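Long-range contact in autolysin E (PDB 4PI8), which probably cleaves glycosidic bonds in the NAG-NAM glycan strands of staphylococcal peptidoglycan, acting as a cell-wall autolysin of the lysozyme clan: residues 179-184 / 194-200. The protein carries 1 engineered substitution. Where two conformers were deposited one is given. Residue numbers count along the deposited sequence, not the author numbering.
With AMU (N-acetyl-beta-muramic acid), chain B; SO4 (sulfate ion), chain N.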
loop_
_atom_site.group_PDB
_atom_site.type_symbol
_atom_site.label_atom_id
_atom_site.label_comp_id
_atom_site.label_asym_id
_atom_site.label_seq_id
_atom_site.Cartn_x
_atom_site.Cartn_y
_atom_site.Cartn_z
ATOM N N LEU A 179 -0.349 -3.504 -7.555
ATOM C CA LEU A 179 -0.411 -2.136 -7.127
ATOM C C LEU A 179 -1.313 -1.243 -7.971
ATOM O O LEU A 179 -2.019 -0.371 -7.509
ATOM C CB LEU A 179 1.002 -1.503 -7.027
ATOM C CG LEU A 179 1.923 -2.117 -5.950
ATOM C CD1 LEU A 179 3.340 -1.671 -6.220
ATOM C CD2 LEU A 179 1.510 -1.811 -4.543
ATOM N N TYR A 180 -1.188 -1.444 -9.288
ATOM C CA TYR A 180 -2.038 -0.689 -10.232
ATOM C C TYR A 180 -3.534 -0.844 -9.900
ATOM O O TYR A 180 -4.260 0.121 -9.879
ATOM C CB TYR A 180 -1.775 -1.129 -11.682
ATOM C CG TYR A 180 -2.485 -0.226 -12.663
ATOM C CD1 TYR A 180 -1.950 0.980 -13.053
ATOM C CD2 TYR A 180 -3.720 -0.552 -13.174
ATOM C CE1 TYR A 180 -2.624 1.841 -13.894
ATOM C CE2 TYR A 180 -4.399 0.332 -14.012
ATOM C CZ TYR A 180 -3.843 1.498 -14.373
ATOM O OH TYR A 180 -4.557 2.393 -15.200
ATOM N N GLN A 181 -3.932 -2.088 -9.679
ATOM C CA GLN A 181 -5.338 -2.355 -9.350
ATOM C C GLN A 181 -5.727 -1.789 -8.011
ATOM O O GLN A 181 -6.852 -1.307 -7.823
ATOM C CB GLN A 181 -5.697 -3.821 -9.403
ATOM C CG GLN A 181 -5.566 -4.447 -10.785
ATOM C CD GLN A 181 -5.688 -5.936 -10.723
ATOM O OE1 GLN A 181 -5.089 -6.609 -9.883
ATOM N NE2 GLN A 181 -6.520 -6.504 -11.613
ATOM N N MET A 182 -4.832 -1.867 -7.022
ATOM C CA MET A 182 -5.110 -1.288 -5.699
ATOM C C MET A 182 -5.311 0.213 -5.829
ATOM O O MET A 182 -6.145 0.797 -5.095
ATOM C CB MET A 182 -3.962 -1.605 -4.733
ATOM C CG MET A 182 -3.902 -3.063 -4.339
ATOM S SD MET A 182 -2.485 -3.474 -3.299
ATOM C CE MET A 182 -3.006 -2.743 -1.743
ATOM N N ARG A 183 -4.531 0.867 -6.693
ATOM C CA ARG A 183 -4.571 2.299 -6.814
ATOM C C ARG A 183 -5.716 2.828 -7.704
ATOM O O ARG A 183 -6.273 3.882 -7.423
ATOM C CB ARG A 183 -3.228 2.832 -7.319
ATOM C CG ARG A 183 -3.169 4.319 -7.539
ATOM C CD ARG A 183 -3.471 5.148 -6.285
ATOM N NE ARG A 183 -3.460 6.591 -6.548
ATOM C CZ ARG A 183 -4.484 7.277 -7.037
ATOM N NH1 ARG A 183 -5.590 6.660 -7.429
ATOM N NH2 ARG A 183 -4.372 8.595 -7.174
ATOM N N TRP A 184 -5.971 2.143 -8.820
ATOM C CA TRP A 184 -6.829 2.682 -9.854
ATOM C C TRP A 184 -8.068 1.800 -10.116
ATOM O O TRP A 184 -8.891 2.171 -10.952
ATOM C CB TRP A 184 -6.039 2.876 -11.162
ATOM C CG TRP A 184 -4.878 3.813 -11.068
ATOM C CD1 TRP A 184 -3.568 3.474 -11.098
ATOM C CD2 TRP A 184 -4.930 5.236 -10.957
ATOM N NE1 TRP A 184 -2.831 4.597 -10.946
ATOM C CE2 TRP A 184 -3.615 5.698 -10.869
ATOM C CE3 TRP A 184 -5.974 6.184 -10.898
ATOM C CZ2 TRP A 184 -3.305 7.043 -10.749
ATOM C CZ3 TRP A 184 -5.652 7.513 -10.803
ATOM C CH2 TRP A 184 -4.307 7.921 -10.712
ATOM N N TYR A 194 -6.674 2.649 -2.951
ATOM C CA TYR A 194 -5.912 2.595 -1.691
ATOM C C TYR A 194 -5.415 3.928 -1.273
ATOM O O TYR A 194 -5.237 4.170 -0.058
ATOM C CB TYR A 194 -4.757 1.584 -1.838
ATOM C CG TYR A 194 -4.281 1.047 -0.466
ATOM C CD1 TYR A 194 -3.407 1.818 0.322
ATOM C CD2 TYR A 194 -4.701 -0.141 0.003
ATOM C CE1 TYR A 194 -3.078 1.375 1.587
ATOM C CE2 TYR A 194 -4.355 -0.579 1.296
ATOM C CZ TYR A 194 -3.551 0.206 2.036
ATOM O OH TYR A 194 -3.197 -0.291 3.323
ATOM N N ALA A 195 -5.084 4.809 -2.219
ATOM C CA ALA A 195 -4.444 6.046 -1.901
ATOM C C ALA A 195 -4.842 7.134 -2.861
ATOM O O ALA A 195 -5.260 6.809 -3.989
ATOM C CB ALA A 195 -2.951 5.836 -1.932
ATOM N N SER A 196 -4.704 8.405 -2.432
ATOM C CA SER A 196 -4.906 9.546 -3.342
ATOM C C SER A 196 -3.692 9.974 -4.088
ATOM O O SER A 196 -3.787 10.562 -5.139
ATOM C CB SER A 196 -5.525 10.716 -2.583
ATOM O OG SER A 196 -4.625 11.236 -1.622
ATOM N N ASP A 197 -2.492 9.671 -3.552
ATOM C CA ASP A 197 -1.264 10.040 -4.224
ATOM C C ASP A 197 -1.215 9.340 -5.596
ATOM O O ASP A 197 -1.160 8.120 -5.661
ATOM C CB ASP A 197 -0.074 9.649 -3.336
ATOM C CG ASP A 197 1.259 9.967 -3.935
ATOM O OD1 ASP A 197 1.435 10.473 -5.045
ATOM O OD2 ASP A 197 2.217 9.579 -3.194
ATOM N N ILE A 198 -1.139 10.120 -6.678
ATOM C CA ILE A 198 -1.077 9.586 -8.036
ATOM C C ILE A 198 0.181 8.765 -8.339
ATOM O O ILE A 198 0.199 8.016 -9.327
ATOM C CB ILE A 198 -1.325 10.635 -9.127
ATOM C CG1 ILE A 198 -0.138 11.620 -9.253
ATOM C CG2 ILE A 198 -2.686 11.287 -8.914
ATOM C CD1 ILE A 198 -0.346 12.654 -10.362
ATOM N N ARG A 199 1.225 8.972 -7.493
ATOM C CA ARG A 199 2.473 8.192 -7.606
ATOM C C ARG A 199 2.682 7.151 -6.498
ATOM O O ARG A 199 3.765 6.553 -6.369
ATOM C CB ARG A 199 3.674 9.142 -7.686
ATOM C CG ARG A 199 3.695 9.885 -9.043
ATOM C CD ARG A 199 5.051 10.470 -9.419
ATOM N NE ARG A 199 6.043 9.422 -9.659
ATOM C CZ ARG A 199 6.157 8.708 -10.787
ATOM N NH1 ARG A 199 5.337 8.896 -11.830
ATOM N NH2 ARG A 199 7.113 7.789 -10.872
ATOM N N TRP A 200 1.610 6.845 -5.749
ATOM C CA TRP A 200 1.661 5.814 -4.698
ATOM C C TRP A 200 2.222 4.527 -5.208
ATOM O O TRP A 200 3.116 3.894 -4.551
ATOM C CB TRP A 200 0.259 5.584 -4.135
ATOM C CG TRP A 200 0.080 4.521 -3.125
ATOM C CD1 TRP A 200 0.211 4.650 -1.757
ATOM C CD2 TRP A 200 -0.336 3.150 -3.352
ATOM N NE1 TRP A 200 -0.073 3.466 -1.151
ATOM C CE2 TRP A 200 -0.461 2.523 -2.072
ATOM C CE3 TRP A 200 -0.664 2.393 -4.494
ATOM C CZ2 TRP A 200 -0.814 1.207 -1.929
ATOM C CZ3 TRP A 200 -1.051 1.108 -4.345
ATOM C CH2 TRP A 200 -1.139 0.516 -3.074
HETATM C C1 AMU B . -7.002 6.650 1.328
HETATM C C2 AMU B . -7.852 5.575 1.939
HETATM C C3 AMU B . -9.081 5.307 1.056
HETATM C C4 AMU B . -9.813 6.649 0.819
HETATM C C5 AMU B . -8.831 7.694 0.374
HETATM C C6 AMU B . -9.512 9.049 0.164
HETATM C C7 AMU B . -7.215 3.454 3.096
HETATM C C8 AMU B . -6.440 2.164 2.936
HETATM C C9 AMU B . -9.941 3.056 1.003
HETATM C C10 AMU B . -10.216 2.006 2.008
HETATM C C11 AMU B . -10.968 3.037 -0.125
HETATM O O1 AMU B . -5.886 6.952 2.149
HETATM O O3 AMU B . -9.954 4.341 1.633
HETATM O O4 AMU B . -10.814 6.349 -0.167
HETATM O O5 AMU B . -7.802 7.839 1.320
HETATM O O6 AMU B . -8.646 10.016 -0.439
HETATM O O7 AMU B . -7.786 3.722 4.131
HETATM O O10 AMU B . -9.770 0.833 1.835
HETATM O O11 AMU B . -10.959 2.299 3.030
HETATM N N2 AMU B . -7.109 4.296 2.076
HETATM S S SO4 N . -2.987 8.778 0.696
HETATM O O1 SO4 N . -2.349 7.619 1.386
HETATM O O2 SO4 N . -4.395 8.518 0.553
HETATM O O3 SO4 N . -2.211 9.119 -0.532
HETATM O O4 SO4 N . -2.928 9.986 1.617
#
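The short helix 179-184 faces the loop 194-200 that leads into helix 200-215, with the closest CA atoms, of R183 and Y194, 5.3 Å apart. One backbone hydrogen bond joins them, Y194 N to M182 O at 2.9 Å (149°). A type I turn from D197 to W200, closed by W200 N to D197 O at 3.1 Å, and an Asx turn, R199 N to D197 OD1 at 2.9 Å, shape the far end of the loop; D197 OD2 forms a salt bridge with K203 NZ of helix 200-215.

R183 loses most area, 113 Å². Its NE donates to D197 O at 2.9 Å and a nearly linear 170°, A195 O lies over one guanidinium face, and NH2 is hydrogen-bonded to Q25 OE1. Apolar contacts lie beside it: R183 CB meets W200 CE3 at 3.8 Å, the W200 ring receives L179 (CD2 to CH2, 3.8 Å) and M182 (CB to CH2, 3.9 Å), while M182 CE meets Y194 CD2 at 3.6 Å.

The loop's other side lines the glycan pocket: Y194 O accepts from N2 of the muramic acid at 2.8 Å, whose acetyl methyl C8 lies over one face of the Y194 ring. Further out, M182 and Y194 pack on helix 156-172, W184 and I198 on helix 38-45, and L179 on helix 200-215.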